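Exopolygalacturonase (Yersinia enterocolitica, PDB 2UVF) hydrolyses the polygalacturonate chains of pectin from their ends, as an exo-acting, beta-helical glycoside hydrolase of family 28. Local coordinates at residues N390-N395 against G423-N428; E449-E454 against R478-R483. All coordinates share one frame; numbering follows the deposited sequence.

Interaction 1: N390-N395 against G423-N428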
# COMPACT_ATOMS: atom_id res chain seq x y z
N ASN A 390 12.02 4.62 -3.55
CA ASN A 390 11.95 3.58 -4.58
C ASN A 390 11.16 2.35 -4.10
O ASN A 390 11.73 1.31 -3.80
CB ASN A 390 13.37 3.25 -5.09
CG ASN A 390 13.38 2.28 -6.26
OD1 ASN A 390 14.17 1.34 -6.28
ND2 ASN A 390 12.52 2.52 -7.25
N VAL A 391 9.83 2.49 -4.02
CA VAL A 391 8.93 1.42 -3.57
C VAL A 391 7.91 1.00 -4.66
O VAL A 391 7.59 1.75 -5.57
CB VAL A 391 8.23 1.74 -2.19
CG1 VAL A 391 9.24 2.30 -1.16
CG2 VAL A 391 7.05 2.70 -2.35
N MET A 392 7.41 -0.22 -4.56
CA MET A 392 6.60 -0.79 -5.64
C MET A 392 5.59 -1.73 -5.02
O MET A 392 5.95 -2.51 -4.17
CB MET A 392 7.51 -1.57 -6.56
CG MET A 392 6.96 -1.81 -7.92
SD MET A 392 7.98 -3.05 -8.72
CE MET A 392 9.45 -2.10 -9.14
N VAL A 393 4.32 -1.60 -5.43
CA VAL A 393 3.26 -2.50 -5.01
C VAL A 393 2.44 -2.94 -6.23
O VAL A 393 1.81 -2.12 -6.90
CB VAL A 393 2.33 -1.82 -3.97
CG1 VAL A 393 1.09 -2.66 -3.70
CG2 VAL A 393 3.06 -1.54 -2.67
N PHE A 394 2.44 -4.24 -6.50
CA PHE A 394 1.65 -4.79 -7.59
C PHE A 394 1.03 -6.14 -7.23
O PHE A 394 1.52 -6.83 -6.34
CB PHE A 394 2.46 -4.86 -8.89
CG PHE A 394 3.62 -5.85 -8.88
CD1 PHE A 394 3.50 -7.06 -9.54
CD2 PHE A 394 4.85 -5.51 -8.30
CE1 PHE A 394 4.57 -7.96 -9.59
CE2 PHE A 394 5.94 -6.40 -8.35
CZ PHE A 394 5.79 -7.63 -8.98
N ASN A 395 -0.07 -6.46 -7.91
CA ASN A 395 -0.84 -7.70 -7.69
C ASN A 395 -1.43 -7.90 -6.31
O ASN A 395 -1.85 -9.00 -5.97
CB ASN A 395 -0.04 -8.94 -8.11
CG ASN A 395 0.29 -8.94 -9.58
OD1 ASN A 395 -0.08 -8.00 -10.33
ND2 ASN A 395 1.05 -9.95 -10.01
N GLY A 423 9.50 8.26 -4.68
CA GLY A 423 9.51 7.12 -5.63
C GLY A 423 8.61 5.94 -5.30
O GLY A 423 9.04 4.97 -4.67
N ALA A 424 7.36 6.01 -5.75
CA ALA A 424 6.40 4.90 -5.54
C ALA A 424 5.73 4.47 -6.85
O ALA A 424 5.31 5.30 -7.63
CB ALA A 424 5.37 5.30 -4.53
N TRP A 425 5.60 3.18 -7.08
CA TRP A 425 4.95 2.75 -8.30
C TRP A 425 3.89 1.72 -7.93
O TRP A 425 4.18 0.66 -7.40
CB TRP A 425 6.00 2.30 -9.32
CG TRP A 425 5.56 1.87 -10.68
CD1 TRP A 425 4.43 2.24 -11.35
CD2 TRP A 425 6.27 0.98 -11.54
NE1 TRP A 425 4.38 1.61 -12.58
CE2 TRP A 425 5.51 0.85 -12.72
CE3 TRP A 425 7.48 0.28 -11.42
CZ2 TRP A 425 5.93 0.04 -13.79
CZ3 TRP A 425 7.90 -0.52 -12.48
CH2 TRP A 425 7.13 -0.63 -13.65
N LEU A 426 2.64 2.10 -8.12
CA LEU A 426 1.54 1.25 -7.61
C LEU A 426 0.69 0.79 -8.78
O LEU A 426 -0.05 1.57 -9.34
CB LEU A 426 0.69 2.02 -6.57
CG LEU A 426 1.33 2.73 -5.35
CD1 LEU A 426 2.38 1.87 -4.64
CD2 LEU A 426 1.92 4.08 -5.72
N PHE A 427 0.83 -0.48 -9.17
CA PHE A 427 0.18 -0.99 -10.37
C PHE A 427 -0.43 -2.40 -10.23
O PHE A 427 0.02 -3.18 -9.42
CB PHE A 427 1.12 -0.88 -11.60
CG PHE A 427 2.39 -1.72 -11.50
CD1 PHE A 427 2.45 -2.99 -12.09
CD2 PHE A 427 3.53 -1.23 -10.86
CE1 PHE A 427 3.61 -3.78 -12.03
CE2 PHE A 427 4.71 -2.01 -10.78
CZ PHE A 427 4.75 -3.28 -11.36
N ASN A 428 -1.43 -2.69 -11.05
CA ASN A 428 -2.07 -4.01 -11.10
C ASN A 428 -2.60 -4.51 -9.75
O ASN A 428 -2.51 -5.71 -9.42
CB ASN A 428 -1.15 -5.06 -11.76
CG ASN A 428 -0.75 -4.68 -13.19
OD1 ASN A 428 -1.38 -3.82 -13.83
ND2 ASN A 428 0.29 -5.33 -13.69
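Two successive coils of the family 28 right-handed parallel beta-helix meet here, strand 391-394 lying against strand 423-427 with their directions 6° apart. Backbone bonds zip them together in strict parallel register. V391 N reaches G423 O at 2.7 Å, nearly along the carbonyl axis; W425 N then bonds to V391 O, V393 N to W425 O and F427 N to V393 O, and beyond the strands N395 N makes a weak bond to N428 O. On the core face V391 CG2 touches A424 CB and V393 CB meets L426 CD1; V393, A424 and L426 pack further on I405 and F407 of strand 405-408. The outer face carries M392, F394, W425 and F427. M392 runs out with CG anti to the backbone N and puts CG 3.6 Å from F427 CE2; the bend at chi3 (-75°) then swings CE round to W425 CE3 at 3.8 Å, with SD beside the edge of the F427 ring. F394 and F427 share the crowded chi1, CG between N and the carbonyl carbon, and nearly the same chi2, so their rings come out parallel (1°) but slid apart with little overlap. F394 CB instead sits over the F427 face in a CH-pi contact, 3.6 Å from the ring centroid. W425 CZ2 lies off-centre on the opposite face of F427, whose CE2 in turn sits over the centre of the indole. Q113, of the N-terminal fibronectin type III-like domain, touches both W425 and F427. At the following turn N395 and N428, each with positive phi, lie side by side with nearly coplanar amides, and N368 and N455 continue the row on the adjacent coils. Such a run is consistent with the asparagine ladder of parallel beta-helices.

Interaction 2: E449-E454 against R478-R483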
# COMPACT_ATOMS: atom_id res chain seq x y z
N GLU A 449 6.63 12.47 -2.78
CA GLU A 449 6.88 12.85 -4.16
C GLU A 449 7.21 11.68 -5.09
O GLU A 449 7.66 10.62 -4.64
CB GLU A 449 8.01 13.88 -4.20
CG GLU A 449 9.37 13.30 -3.79
CD GLU A 449 10.41 14.36 -3.46
OE1 GLU A 449 10.06 15.57 -3.37
OE2 GLU A 449 11.58 13.97 -3.27
N ASP A 450 7.00 11.91 -6.39
CA ASP A 450 7.31 10.96 -7.44
C ASP A 450 6.51 9.67 -7.27
O ASP A 450 7.09 8.59 -7.23
CB ASP A 450 8.82 10.62 -7.51
CG ASP A 450 9.73 11.87 -7.55
OD1 ASP A 450 9.27 13.01 -7.83
OD2 ASP A 450 10.96 11.67 -7.31
N ILE A 451 5.19 9.82 -7.19
CA ILE A 451 4.24 8.73 -6.94
C ILE A 451 3.45 8.46 -8.23
O ILE A 451 2.80 9.36 -8.76
CB ILE A 451 3.22 9.09 -5.79
CG1 ILE A 451 3.90 9.68 -4.52
CG2 ILE A 451 2.31 7.92 -5.45
CD1 ILE A 451 4.95 8.77 -3.81
N LEU A 452 3.50 7.21 -8.72
CA LEU A 452 2.71 6.80 -9.90
C LEU A 452 1.76 5.60 -9.65
O LEU A 452 2.21 4.47 -9.45
CB LEU A 452 3.61 6.56 -11.14
CG LEU A 452 2.94 6.04 -12.43
CD1 LEU A 452 1.86 6.99 -12.95
CD2 LEU A 452 3.94 5.74 -13.53
N ALA A 453 0.46 5.86 -9.68
CA ALA A 453 -0.56 4.82 -9.48
C ALA A 453 -1.35 4.55 -10.79
O ALA A 453 -2.23 5.32 -11.18
CB ALA A 453 -1.51 5.20 -8.32
N GLU A 454 -1.01 3.44 -11.46
CA GLU A 454 -1.60 3.14 -12.78
C GLU A 454 -2.07 1.72 -12.87
O GLU A 454 -1.50 0.83 -12.28
CB GLU A 454 -0.59 3.42 -13.91
CG GLU A 454 0.78 2.73 -13.73
CD GLU A 454 1.69 2.93 -14.91
OE1 GLU A 454 1.26 3.61 -15.87
OE2 GLU A 454 2.83 2.42 -14.88
N ARG A 478 4.00 16.32 -4.06
CA ARG A 478 4.22 16.85 -5.38
C ARG A 478 4.54 15.72 -6.33
O ARG A 478 4.94 14.63 -5.90
CB ARG A 478 5.36 17.89 -5.38
CG ARG A 478 6.73 17.39 -4.92
CD ARG A 478 7.64 18.60 -4.64
NE ARG A 478 8.93 18.27 -4.04
CZ ARG A 478 9.71 19.15 -3.41
NH1 ARG A 478 9.34 20.43 -3.28
NH2 ARG A 478 10.86 18.76 -2.88
N ASN A 479 4.36 15.99 -7.62
CA ASN A 479 4.56 15.00 -8.68
C ASN A 479 3.89 13.64 -8.39
O ASN A 479 4.54 12.60 -8.34
CB ASN A 479 6.04 14.88 -9.04
CG ASN A 479 6.26 14.04 -10.27
OD1 ASN A 479 5.40 14.00 -11.16
ND2 ASN A 479 7.38 13.33 -10.32
N VAL A 480 2.58 13.70 -8.20
CA VAL A 480 1.74 12.53 -7.95
C VAL A 480 0.84 12.33 -9.18
O VAL A 480 0.13 13.25 -9.59
CB VAL A 480 0.88 12.72 -6.65
CG1 VAL A 480 -0.25 11.71 -6.57
CG2 VAL A 480 1.75 12.65 -5.38
N THR A 481 0.92 11.14 -9.79
CA THR A 481 0.13 10.79 -10.98
C THR A 481 -0.82 9.65 -10.66
O THR A 481 -0.41 8.62 -10.13
CB THR A 481 1.01 10.43 -12.23
OG1 THR A 481 1.76 11.57 -12.64
CG2 THR A 481 0.15 9.99 -13.42
N PHE A 482 -2.08 9.84 -11.02
CA PHE A 482 -3.11 8.85 -10.79
C PHE A 482 -3.83 8.64 -12.11
O PHE A 482 -4.66 9.44 -12.51
CB PHE A 482 -4.06 9.36 -9.69
CG PHE A 482 -5.11 8.37 -9.28
CD1 PHE A 482 -4.90 7.56 -8.15
CD2 PHE A 482 -6.30 8.25 -9.99
CE1 PHE A 482 -5.88 6.67 -7.75
CE2 PHE A 482 -7.26 7.37 -9.58
CZ PHE A 482 -7.05 6.57 -8.47
N ARG A 483 -3.51 7.53 -12.78
CA ARG A 483 -3.93 7.35 -14.18
C ARG A 483 -4.29 5.91 -14.53
O ARG A 483 -3.87 4.98 -13.86
CB ARG A 483 -2.83 7.87 -15.14
CG ARG A 483 -1.57 7.06 -15.18
CD ARG A 483 -0.71 7.49 -16.33
NE ARG A 483 0.47 6.64 -16.50
CZ ARG A 483 1.63 7.06 -17.02
NH1 ARG A 483 1.78 8.33 -17.40
NH2 ARG A 483 2.64 6.21 -17.14
O HOH W 1 12.94 16.36 -2.61
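CG is held between the backbone N and the carbonyl carbon in E449 and R478 (chi1 68° and 60°) and likewise in E454 and R483, and from there each chain extends, so that in each pair the Glu and Arg chains lie side by side on the outer face, pointing the same way. R478 NE gives E449 OE1 a bond of 3.0 Å nearly along its C-O axis, the carboxylate and guanidinium being almost coplanar; NH2 adds a weak second bond, and a water bridges E449 OE2 and R478 NH2. R478 is steadied further by Y520 OH and by a cation-pi contact with W447. The second salt bridge is built differently: R483 grips E454 OE1 side-on with NE and NH2, each at 3.2 Å, from above the carboxylate plane, while E454 OE2 accepts from W425 NE1 and Q113 NE2. Both oxygens of this buried carboxylate are thus satisfied, which probably helps keep it ionised. Between the two bridges L452 CD1 presses tightly on T481 CG2 (3.5 Å) and lies off-centre over one face of the R483 guanidinium. At the corner N479 ND2 donates to D450 OD1 at 3.1 Å. Inside, I451 CG1 meets V480 CG2, and A453 and F482 both touch I438. The straight A453 N to T481 O bond (2.9 Å) belongs to the parallel ladder joining successive coils of the right-handed parallel beta-helix of family 28 glycoside hydrolases.

Interaction 1 closes before interaction 2 opens, and their centres lie about 10 Å apart along the same side of the beta-helix. The four strands are stacked in chain order, 391-394, 421-427, 448-459 and 476-490, each pairing with the next; the middle two join the interactions, L426 N to L452 O (2.8 Å) and A424 O to L452 N (2.9 Å) being probable hydrogen bonds. A424 CB also packs on I451 CD1 in the core, and F427 CB on E454 O (3.2 Å). Bound galacturonate lies about 12 Å from the V391 side chain and about 13 Å from that of I451, so both contacts build the wall of the solenoid rather than its sugar pocket.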